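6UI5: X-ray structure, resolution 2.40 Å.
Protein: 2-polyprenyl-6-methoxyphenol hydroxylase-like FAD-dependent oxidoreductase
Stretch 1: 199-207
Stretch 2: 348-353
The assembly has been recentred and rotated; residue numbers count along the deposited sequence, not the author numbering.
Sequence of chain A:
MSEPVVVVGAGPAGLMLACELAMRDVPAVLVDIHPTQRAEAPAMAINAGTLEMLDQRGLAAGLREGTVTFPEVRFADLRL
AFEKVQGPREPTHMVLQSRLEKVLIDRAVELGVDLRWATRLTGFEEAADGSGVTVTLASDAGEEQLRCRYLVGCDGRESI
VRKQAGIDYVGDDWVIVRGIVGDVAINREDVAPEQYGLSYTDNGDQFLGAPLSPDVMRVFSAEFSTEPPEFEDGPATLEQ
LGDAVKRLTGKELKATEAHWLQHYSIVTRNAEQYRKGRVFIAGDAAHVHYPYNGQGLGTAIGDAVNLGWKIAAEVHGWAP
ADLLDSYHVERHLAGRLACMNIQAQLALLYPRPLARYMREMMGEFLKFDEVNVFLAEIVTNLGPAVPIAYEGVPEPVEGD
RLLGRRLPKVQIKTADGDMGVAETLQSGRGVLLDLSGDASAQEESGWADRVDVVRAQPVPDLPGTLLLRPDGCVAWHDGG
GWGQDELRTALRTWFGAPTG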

# COMPACT_ATOMS: atom_id res chain seq x y z
N SER A 199 -4.85 -13.39 20.85
CA SER A 199 -3.48 -13.21 21.34
C SER A 199 -2.51 -13.35 20.17
O SER A 199 -1.90 -14.41 19.98
CB SER A 199 -3.15 -14.20 22.49
OG SER A 199 -1.99 -13.79 23.18
N TYR A 200 -2.39 -12.28 19.39
CA TYR A 200 -1.24 -12.11 18.51
C TYR A 200 0.03 -12.32 19.31
O TYR A 200 0.19 -11.75 20.40
CB TYR A 200 -1.23 -10.70 17.88
CG TYR A 200 -2.15 -10.45 16.69
CD1 TYR A 200 -1.88 -11.00 15.44
CD2 TYR A 200 -3.24 -9.62 16.80
CE1 TYR A 200 -2.71 -10.76 14.35
CE2 TYR A 200 -4.08 -9.37 15.72
CZ TYR A 200 -3.82 -9.95 14.50
OH TYR A 200 -4.67 -9.69 13.43
N THR A 201 0.92 -13.15 18.79
CA THR A 201 2.16 -13.49 19.45
C THR A 201 3.34 -12.83 18.73
O THR A 201 3.15 -11.99 17.83
CB THR A 201 2.30 -15.01 19.52
OG1 THR A 201 2.18 -15.57 18.21
CG2 THR A 201 1.21 -15.60 20.41
N ASP A 202 4.56 -13.19 19.13
CA ASP A 202 5.77 -12.60 18.55
C ASP A 202 6.24 -13.35 17.31
O ASP A 202 7.44 -13.40 17.00
CB ASP A 202 6.87 -12.51 19.62
CG ASP A 202 6.58 -11.43 20.65
OD1 ASP A 202 5.43 -11.37 21.15
OD2 ASP A 202 7.49 -10.62 20.94
N ASN A 203 5.30 -13.98 16.63
CA ASN A 203 5.38 -14.40 15.25
C ASN A 203 3.97 -14.18 14.74
O ASN A 203 3.08 -13.85 15.51
CB ASN A 203 5.90 -15.84 15.14
CG ASN A 203 5.92 -16.36 13.72
OD1 ASN A 203 5.49 -15.69 12.78
ND2 ASN A 203 6.44 -17.58 13.55
N GLY A 204 3.76 -14.34 13.44
CA GLY A 204 2.42 -14.10 12.91
C GLY A 204 1.27 -14.86 13.57
O GLY A 204 0.10 -14.49 13.40
N ASP A 205 1.60 -15.88 14.37
CA ASP A 205 0.61 -16.85 14.84
C ASP A 205 -0.32 -16.25 15.89
O ASP A 205 0.14 -15.60 16.84
CB ASP A 205 1.31 -18.07 15.41
CG ASP A 205 2.53 -18.46 14.61
OD1 ASP A 205 3.63 -17.99 14.94
OD2 ASP A 205 2.38 -19.21 13.62
N GLN A 206 -1.61 -16.50 15.74
CA GLN A 206 -2.64 -15.97 16.63
C GLN A 206 -3.36 -17.10 17.34
O GLN A 206 -3.40 -18.24 16.85
CB GLN A 206 -3.65 -15.11 15.84
CG GLN A 206 -3.03 -14.27 14.69
CD GLN A 206 -4.08 -13.64 13.76
OE1 GLN A 206 -5.14 -13.19 14.20
NE2 GLN A 206 -3.76 -13.59 12.46
N PHE A 207 -3.91 -16.79 18.50
CA PHE A 207 -4.86 -17.68 19.16
C PHE A 207 -6.08 -16.89 19.62
O PHE A 207 -5.94 -15.91 20.36
CB PHE A 207 -4.27 -18.39 20.37
CG PHE A 207 -5.31 -19.08 21.21
CD1 PHE A 207 -5.81 -20.31 20.82
CD2 PHE A 207 -5.83 -18.47 22.34
CE1 PHE A 207 -6.79 -20.94 21.57
CE2 PHE A 207 -6.82 -19.09 23.08
CZ PHE A 207 -7.30 -20.33 22.69
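Stretch 2 348-353: LLYPRP

Stretch 2 packs across the turn of a hairpin-like loop in stretch 1, burying 283 Å² in all, both sides summed. The loop is closed by backbone hydrogen bonds from Ser-199 N to Phe-207 O (2.8 Å), from Thr-201 N to Asp-205 O (3.2 Å) and, weakly, from Phe-207 N to Ser-199 O (3.4 Å); Thr-201 OG1 adds a very short bond to Asp-205 O (2.5 Å). Stretch 2 is extended at Tyr-350 (phi/psi -153/144), passes through a cis peptide bond into Pro-351, the N-cap, and enters a helix at Arg-352. The nearest CA pairs, Gly-204 with Leu-349 and Asn-203 with Arg-352, run in opposite order along the two chains, so stretch 2 passes the turn in the opposite sense.

Leu-349 covers the most surface. Leu-349 CA lies 4.9 Å from Gly-204 CA. The CA-to-CB bond of Leu-349 (chi1 m, chi2 t) points toward the loop, with CD2 3.8 Å from Tyr-200 CE1 in an apolar contact oblique to the ring. Leu-349 CD1 lies 3.9 Å from Gln-206 NE2 and also 4.2 Å from Tyr-200 CE1. Gly-204, buried at the turn, brings its CA to 4.0 Å from Leu-349 O. An ideal CB there would point toward stretch 2 and come within 3.4 Å of Tyr-350 CB, a tight fit, so there is little room for a side chain at this position.

Asn-203 covers the next most surface. Its CA-to-CB bond points sideways, but the t rotamer carries the amide end nearer, placing OD1 3.7 Å from Tyr-350 CD1, at the edge of the ring and near its plane. At the start of the helix, the CA-to-CB bond of Arg-352 points toward the loop across a wider gap, Arg-352 CA lying 7.2 Å from Asn-203 CA. With chi1 at 109°, between wells, and chi2 t, the side chain places NH1 3.4 Å from Asp-202 O, a weak hydrogen bond (139°). This is the only hydrogen bond between the stretches; the rest is van der Waals packing.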

# COMPACT_ATOMS: atom_id res chain seq x y z
N LEU A 348 1.35 -7.99 6.48
CA LEU A 348 1.79 -7.25 7.66
C LEU A 348 2.07 -8.18 8.84
O LEU A 348 2.42 -7.69 9.92
CB LEU A 348 0.75 -6.20 8.07
CG LEU A 348 0.52 -5.03 7.11
CD1 LEU A 348 -0.30 -5.45 5.94
CD2 LEU A 348 -0.14 -3.84 7.81
N LEU A 349 1.94 -9.49 8.64
CA LEU A 349 2.16 -10.46 9.70
C LEU A 349 3.35 -11.36 9.43
O LEU A 349 4.19 -11.57 10.31
CB LEU A 349 0.89 -11.30 9.87
CG LEU A 349 -0.25 -10.45 10.42
CD1 LEU A 349 -1.53 -11.23 10.39
CD2 LEU A 349 0.10 -10.04 11.84
N TYR A 350 3.48 -11.86 8.21
CA TYR A 350 4.44 -12.90 7.95
C TYR A 350 4.89 -12.87 6.50
O TYR A 350 4.09 -12.63 5.61
CB TYR A 350 3.82 -14.25 8.31
CG TYR A 350 4.74 -15.44 8.10
CD1 TYR A 350 5.58 -15.89 9.12
CD2 TYR A 350 4.76 -16.11 6.88
CE1 TYR A 350 6.41 -16.98 8.93
CE2 TYR A 350 5.61 -17.18 6.68
CZ TYR A 350 6.42 -17.62 7.70
OH TYR A 350 7.25 -18.69 7.48
N PRO A 351 6.17 -13.17 6.24
CA PRO A 351 7.22 -13.42 7.23
C PRO A 351 7.62 -12.12 7.89
O PRO A 351 7.22 -11.04 7.42
CB PRO A 351 8.37 -14.00 6.41
CG PRO A 351 8.09 -13.60 5.01
CD PRO A 351 6.60 -13.49 4.87
N ARG A 352 8.37 -12.20 8.98
CA ARG A 352 8.59 -10.99 9.76
C ARG A 352 9.46 -9.95 9.04
O ARG A 352 9.29 -8.76 9.34
CB ARG A 352 9.17 -11.33 11.14
CG ARG A 352 10.61 -10.96 11.33
CD ARG A 352 11.06 -11.19 12.77
NE ARG A 352 11.30 -12.61 13.05
CZ ARG A 352 10.48 -13.38 13.76
NH1 ARG A 352 9.36 -12.87 14.29
NH2 ARG A 352 10.77 -14.66 13.94
N PRO A 353 10.40 -10.31 8.15
CA PRO A 353 11.06 -9.24 7.35
C PRO A 353 10.11 -8.42 6.48
O PRO A 353 10.18 -7.17 6.46
CB PRO A 353 12.06 -10.03 6.49
CG PRO A 353 11.62 -11.48 6.58
CD PRO A 353 11.04 -11.62 7.93